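Local coordinates for protein alpha-L-rhamnosidase (Streptomyces avermitilis, PDB 3W5M) that releases terminal non-reducing L-rhamnose by hydrolysis from alpha-L-rhamnosides, including citrus flavonoids such as naringin, rutin and hesperidin, and from the arabinogalactan-protein gum arabic, at residues Phe600-Val606 and Glu952-Ala958; Leu858-Thr862 and Val922-Met926. All coordinates share one frame. Residues are numbered along the deposited sequence.

Interaction 1 of 2, residues Phe600-Val606 and Glu952-Ala958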
loop_
_atom_site.group_PDB
_atom_site.type_symbol
_atom_site.label_atom_id
_atom_site.label_comp_id
_atom_site.label_asym_id
_atom_site.label_seq_id
_atom_site.Cartn_x
_atom_site.Cartn_y
_atom_site.Cartn_z
ATOM N N PHE A 600 3.953 -10.485 -16.084
ATOM C CA PHE A 600 3.772 -11.917 -16.322
ATOM C C PHE A 600 2.414 -12.253 -16.894
ATOM O O PHE A 600 1.393 -12.112 -16.206
ATOM C CB PHE A 600 4.010 -12.742 -15.042
ATOM C CG PHE A 600 4.419 -14.177 -15.319
ATOM C CD1 PHE A 600 3.466 -15.167 -15.547
ATOM C CD2 PHE A 600 5.774 -14.534 -15.369
ATOM C CE1 PHE A 600 3.854 -16.477 -15.813
ATOM C CE2 PHE A 600 6.152 -15.842 -15.630
ATOM C CZ PHE A 600 5.190 -16.810 -15.852
ATOM N N GLU A 601 2.406 -12.707 -18.145
ATOM C CA GLU A 601 1.175 -13.195 -18.786
ATOM C C GLU A 601 1.156 -14.711 -18.655
ATOM O O GLU A 601 2.137 -15.361 -18.994
ATOM C CB GLU A 601 1.158 -12.838 -20.262
ATOM C CG GLU A 601 1.486 -11.395 -20.580
ATOM C CD GLU A 601 0.286 -10.644 -21.096
ATOM O OE1 GLU A 601 -0.680 -11.322 -21.515
ATOM O OE2 GLU A 601 0.308 -9.388 -21.088
ATOM N N PHE A 602 0.045 -15.265 -18.179
ATOM C CA PHE A 602 -0.049 -16.690 -17.880
ATOM C C PHE A 602 -1.426 -17.165 -18.303
ATOM O O PHE A 602 -2.432 -16.557 -17.913
ATOM C CB PHE A 602 0.153 -16.890 -16.382
ATOM C CG PHE A 602 0.015 -18.317 -15.904
ATOM C CD1 PHE A 602 1.006 -19.255 -16.151
ATOM C CD2 PHE A 602 -1.087 -18.698 -15.150
ATOM C CE1 PHE A 602 0.887 -20.568 -15.670
ATOM C CE2 PHE A 602 -1.222 -19.994 -14.670
ATOM C CZ PHE A 602 -0.226 -20.932 -14.926
ATOM N N GLU A 603 -1.469 -18.253 -19.087
ATOM C CA GLU A 603 -2.738 -18.837 -19.520
ATOM C C GLU A 603 -2.585 -20.337 -19.714
ATOM O O GLU A 603 -1.621 -20.792 -20.329
ATOM C CB GLU A 603 -3.217 -18.178 -20.810
ATOM C CG GLU A 603 -4.589 -18.644 -21.271
ATOM C CD GLU A 603 -4.986 -18.047 -22.607
ATOM O OE1 GLU A 603 -4.150 -17.351 -23.243
ATOM O OE2 GLU A 603 -6.145 -18.278 -23.021
ATOM N N THR A 604 -3.535 -21.087 -19.166
ATOM C CA THR A 604 -3.575 -22.551 -19.303
ATOM C C THR A 604 -4.913 -22.947 -19.932
ATOM O O THR A 604 -5.790 -22.089 -20.133
ATOM C CB THR A 604 -3.442 -23.274 -17.949
ATOM O OG1 THR A 604 -4.667 -23.158 -17.207
ATOM C CG2 THR A 604 -2.275 -22.739 -17.109
ATOM N N ASN A 605 -5.056 -24.239 -20.249
ATOM C CA ASN A 605 -6.339 -24.816 -20.665
ATOM C C ASN A 605 -7.392 -24.921 -19.545
ATOM O O ASN A 605 -8.553 -25.230 -19.835
ATOM C CB ASN A 605 -6.114 -26.220 -21.255
ATOM C CG ASN A 605 -5.555 -27.195 -20.231
ATOM O OD1 ASN A 605 -4.386 -27.107 -19.847
ATOM N ND2 ASN A 605 -6.389 -28.134 -19.778
ATOM N N VAL A 606 -6.982 -24.683 -18.293
ATOM C CA VAL A 606 -7.807 -24.846 -17.093
ATOM C C VAL A 606 -8.348 -23.535 -16.502
ATOM O O VAL A 606 -7.616 -22.799 -15.826
ATOM C CB VAL A 606 -7.038 -25.586 -16.001
ATOM C CG1 VAL A 606 -7.939 -25.890 -14.812
ATOM C CG2 VAL A 606 -6.453 -26.865 -16.570
ATOM N N GLU A 952 -4.585 -31.363 -14.584
ATOM C CA GLU A 952 -5.489 -31.211 -15.708
ATOM C C GLU A 952 -4.876 -30.318 -16.755
ATOM O O GLU A 952 -5.553 -29.928 -17.714
ATOM C CB GLU A 952 -6.825 -30.593 -15.262
ATOM C CG GLU A 952 -7.306 -30.991 -13.876
ATOM C CD GLU A 952 -8.578 -30.258 -13.440
ATOM O OE1 GLU A 952 -9.211 -29.558 -14.267
ATOM O OE2 GLU A 952 -8.940 -30.383 -12.252
ATOM N N VAL A 953 -3.599 -29.967 -16.574
ATOM C CA VAL A 953 -2.967 -29.019 -17.488
ATOM C C VAL A 953 -2.367 -29.751 -18.690
ATOM O O VAL A 953 -1.461 -30.550 -18.533
ATOM C CB VAL A 953 -1.861 -28.160 -16.809
ATOM C CG1 VAL A 953 -1.488 -26.998 -17.727
ATOM C CG2 VAL A 953 -2.296 -27.655 -15.438
ATOM N N THR A 954 -2.855 -29.461 -19.882
ATOM C CA THR A 954 -2.271 -30.069 -21.075
ATOM C C THR A 954 -1.720 -29.008 -22.017
ATOM O O THR A 954 -1.282 -29.297 -23.140
ATOM C CB THR A 954 -3.300 -30.945 -21.811
ATOM O OG1 THR A 954 -4.423 -30.140 -22.215
ATOM C CG2 THR A 954 -3.761 -32.102 -20.909
ATOM N N SER A 955 -1.723 -27.762 -21.549
ATOM C CA SER A 955 -1.565 -26.643 -22.445
ATOM C C SER A 955 -1.265 -25.441 -21.570
ATOM O O SER A 955 -1.982 -25.208 -20.610
ATOM C CB SER A 955 -2.904 -26.427 -23.151
ATOM O OG SER A 955 -2.740 -25.735 -24.367
ATOM N N ALA A 956 -0.189 -24.713 -21.875
ATOM C CA ALA A 956 0.139 -23.463 -21.167
ATOM C C ALA A 956 0.951 -22.520 -22.036
ATOM O O ALA A 956 1.718 -22.946 -22.914
ATOM C CB ALA A 956 0.873 -23.736 -19.855
ATOM N N ARG A 957 0.789 -21.225 -21.796
ATOM C CA ARG A 957 1.566 -20.222 -22.498
ATOM C C ARG A 957 1.834 -19.081 -21.514
ATOM O O ARG A 957 0.984 -18.761 -20.692
ATOM C CB ARG A 957 0.831 -19.752 -23.757
ATOM C CG ARG A 957 0.205 -18.381 -23.677
ATOM C CD ARG A 957 -0.932 -18.212 -24.674
ATOM N NE ARG A 957 -1.191 -16.800 -24.976
ATOM C CZ ARG A 957 -1.413 -15.837 -24.073
ATOM N NH1 ARG A 957 -1.398 -16.092 -22.768
ATOM N NH2 ARG A 957 -1.636 -14.595 -24.484
ATOM N N ALA A 958 3.037 -18.515 -21.571
ATOM C CA ALA A 958 3.435 -17.456 -20.635
ATOM C C ALA A 958 4.432 -16.512 -21.289
ATOM O O ALA A 958 5.195 -16.912 -22.181
ATOM C CB ALA A 958 4.051 -18.059 -19.386
#
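The Phe600 ring overlaps the methyl of Ala958, with CE1 of Phe600 3.9 Å from CB of Ala958, on the buried face where Phe602, Thr604 and Ala956 also point. Strand 600-604 runs antiparallel to strand 955-958: the axes approach to 4.8 Å and their directions differ by 171°. Glu603 and Arg957 form the hydrogen-bonded pair, Glu603 N giving to Arg957 O (3.0 Å) and Arg957 N to Glu603 O (2.9 Å). On the exposed face they form a salt bridge, Glu603 OE1 to Arg957 NH1 at 3.1 Å; the oxygen lies over the guanidinium face, so charge attraction rather than a directed N-H holds it. Past the strand end, Asn605 N reaches Ser955 O (3.2 Å), and the Asn605 carboxamide reads the backbone before strand 955-958: OD1 accepts from Thr954 N (2.8 Å) and ND2 gives to Glu952 O (2.9 Å, nearly linear at 174°). Thr604 OG1 accepts from Val606 N at 3.0 Å, an ST turn leading into helix 607-622. Strand 955-962 pairs onward with strand 965-974 (Ala956 with Trp971, Ala958 with Thr969), and strand 600-604 is an edge strand of this antiparallel sheet, joining the six-hairpin glycosidase domain to the C-terminal beta-domain.

Interaction 2 of 2, residues Leu858-Thr862 and Val922-Met926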
loop_
_atom_site.group_PDB
_atom_site.type_symbol
_atom_site.label_atom_id
_atom_site.label_comp_id
_atom_site.label_asym_id
_atom_site.label_seq_id
_atom_site.Cartn_x
_atom_site.Cartn_y
_atom_site.Cartn_z
ATOM N N LEU A 858 4.232 -26.344 -2.307
ATOM C CA LEU A 858 4.245 -26.955 -3.623
ATOM C C LEU A 858 5.684 -27.085 -4.152
ATOM O O LEU A 858 6.027 -28.124 -4.751
ATOM C CB LEU A 858 3.295 -26.268 -4.628
ATOM C CG LEU A 858 1.766 -26.265 -4.393
ATOM C CD1 LEU A 858 1.007 -25.958 -5.672
ATOM C CD2 LEU A 858 1.259 -27.587 -3.810
ATOM N N PRO A 859 6.542 -26.057 -3.932
ATOM C CA PRO A 859 7.968 -26.218 -4.321
ATOM C C PRO A 859 8.694 -27.424 -3.650
ATOM O O PRO A 859 9.379 -28.191 -4.341
ATOM C CB PRO A 859 8.597 -24.888 -3.883
ATOM C CG PRO A 859 7.474 -23.913 -4.027
ATOM C CD PRO A 859 6.265 -24.671 -3.499
ATOM N N VAL A 860 8.532 -27.589 -2.342
ATOM C CA VAL A 860 9.108 -28.742 -1.618
ATOM C C VAL A 860 8.582 -30.073 -2.167
ATOM O O VAL A 860 9.361 -31.013 -2.401
ATOM C CB VAL A 860 8.878 -28.616 -0.111
ATOM C CG1 VAL A 860 8.992 -29.956 0.594
ATOM C CG2 VAL A 860 9.854 -27.616 0.485
ATOM N N LEU A 861 7.272 -30.145 -2.399
ATOM C CA LEU A 861 6.659 -31.327 -3.006
ATOM C C LEU A 861 7.303 -31.658 -4.363
ATOM O O LEU A 861 7.601 -32.809 -4.635
ATOM C CB LEU A 861 5.129 -31.178 -3.127
ATOM C CG LEU A 861 4.301 -31.293 -1.846
ATOM C CD1 LEU A 861 2.853 -30.920 -2.144
ATOM C CD2 LEU A 861 4.365 -32.708 -1.275
ATOM N N THR A 862 7.538 -30.641 -5.188
ATOM C CA THR A 862 8.162 -30.840 -6.485
ATOM C C THR A 862 9.636 -31.218 -6.344
ATOM O O THR A 862 10.130 -32.064 -7.101
ATOM C CB THR A 862 8.037 -29.598 -7.391
ATOM O OG1 THR A 862 6.741 -29.574 -8.004
ATOM C CG2 THR A 862 9.081 -29.637 -8.517
ATOM N N VAL A 922 1.391 -19.156 -3.938
ATOM C CA VAL A 922 1.315 -20.310 -4.840
ATOM C C VAL A 922 1.670 -19.933 -6.281
ATOM O O VAL A 922 2.102 -20.780 -7.089
ATOM C CB VAL A 922 -0.101 -20.960 -4.778
ATOM C CG1 VAL A 922 -1.162 -20.041 -5.378
ATOM C CG2 VAL A 922 -0.121 -22.297 -5.496
ATOM N N GLY A 923 1.520 -18.643 -6.600
ATOM C CA GLY A 923 1.805 -18.119 -7.925
ATOM C C GLY A 923 3.171 -18.539 -8.425
ATOM O O GLY A 923 3.295 -18.975 -9.548
ATOM N N GLU A 924 4.196 -18.387 -7.596
ATOM C CA GLU A 924 5.565 -18.650 -8.054
ATOM C C GLU A 924 5.749 -20.102 -8.468
ATOM O O GLU A 924 6.509 -20.369 -9.372
ATOM C CB GLU A 924 6.609 -18.284 -7.004
ATOM C CG GLU A 924 6.571 -19.111 -5.733
ATOM C CD GLU A 924 7.741 -18.830 -4.816
ATOM O OE1 GLU A 924 8.899 -19.045 -5.257
ATOM O OE2 GLU A 924 7.513 -18.399 -3.656
ATOM N N TRP A 925 5.046 -21.023 -7.806
ATOM C CA TRP A 925 5.094 -22.434 -8.208
ATOM C C TRP A 925 4.486 -22.640 -9.597
ATOM O O TRP A 925 5.038 -23.351 -10.432
ATOM C CB TRP A 925 4.444 -23.346 -7.163
ATOM C CG TRP A 925 4.578 -24.816 -7.539
ATOM C CD1 TRP A 925 5.578 -25.686 -7.140
ATOM C CD2 TRP A 925 3.707 -25.570 -8.409
ATOM N NE1 TRP A 925 5.360 -26.939 -7.708
ATOM C CE2 TRP A 925 4.231 -26.890 -8.488
ATOM C CE3 TRP A 925 2.526 -25.266 -9.117
ATOM C CZ2 TRP A 925 3.618 -27.898 -9.250
ATOM C CZ3 TRP A 925 1.917 -26.270 -9.876
ATOM C CH2 TRP A 925 2.466 -27.570 -9.933
ATOM N N MET A 926 3.363 -21.983 -9.873
ATOM C CA MET A 926 2.776 -22.074 -11.174
ATOM C C MET A 926 3.699 -21.512 -12.259
ATOM O O MET A 926 3.791 -22.079 -13.349
ATOM C CB MET A 926 1.427 -21.337 -11.207
ATOM C CG MET A 926 0.365 -21.907 -10.291
ATOM S SD MET A 926 -1.311 -21.564 -10.898
ATOM C CE MET A 926 -1.287 -19.773 -10.755
#
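At the apolar centre, CB of Leu858 sits over the indole of Trp925, 3.5 Å from the centroid of the five-membered ring and only 16° off its normal, which meets the geometry of a CH-pi contact. This is helix-to-helix packing within the (alpha/alpha)6-barrel of the glycosidase, between helix 854-863 and the beginning of helix 923-929. Leu858 also meets Val922, CD1 to CG2 at 3.8 Å, so its side chain bridges the two residues. Next to it the Pro859 ring approaches the indole, Pro859 CD lying 3.8 Å from Trp925 CD1; as a proline, Pro859 has no N-H to give to the preceding turn, and helix 854-863 is kinked there. Pro859 CA to Trp925 CA, at 6.1 Å, is the shortest CA-CA distance across the segments. The CA-to-CB bond of Trp925 points toward segment 858-862, and helix 867-875 borders the same indole through Ala870, Leu874 and an edge-to-face Tyr871. At the polar edge, Thr862 lies one turn beyond Leu858, which brings its hydroxyl close to the indole plane. There Trp925 NE1 donates to Thr862 OG1 at 3.0 Å, with an N-H...O angle of 157°.

In the fold
The two contacts lie about 15 Å apart, centre to centre, and touch directly: Phe602 CE2 of interaction 1 is 3.9 Å from Met926 CE of interaction 2. Met926 points away from segment 858-862, so helix 923-929 turns Trp925 to one contact and Met926 to the other. Tyr871 of helix 867-875 is a second connection, meeting Val953 of interaction 1 and Trp925 of interaction 2. In sequence, interaction 2 falls between the segments of interaction 1, which lie side by side although 345 residues, including helices of the barrel, separate them. Both contacts lie away from the rhamnose-binding residues, from Glu636 and Glu895, the probable proton donor and acceptor, and from the calcium site.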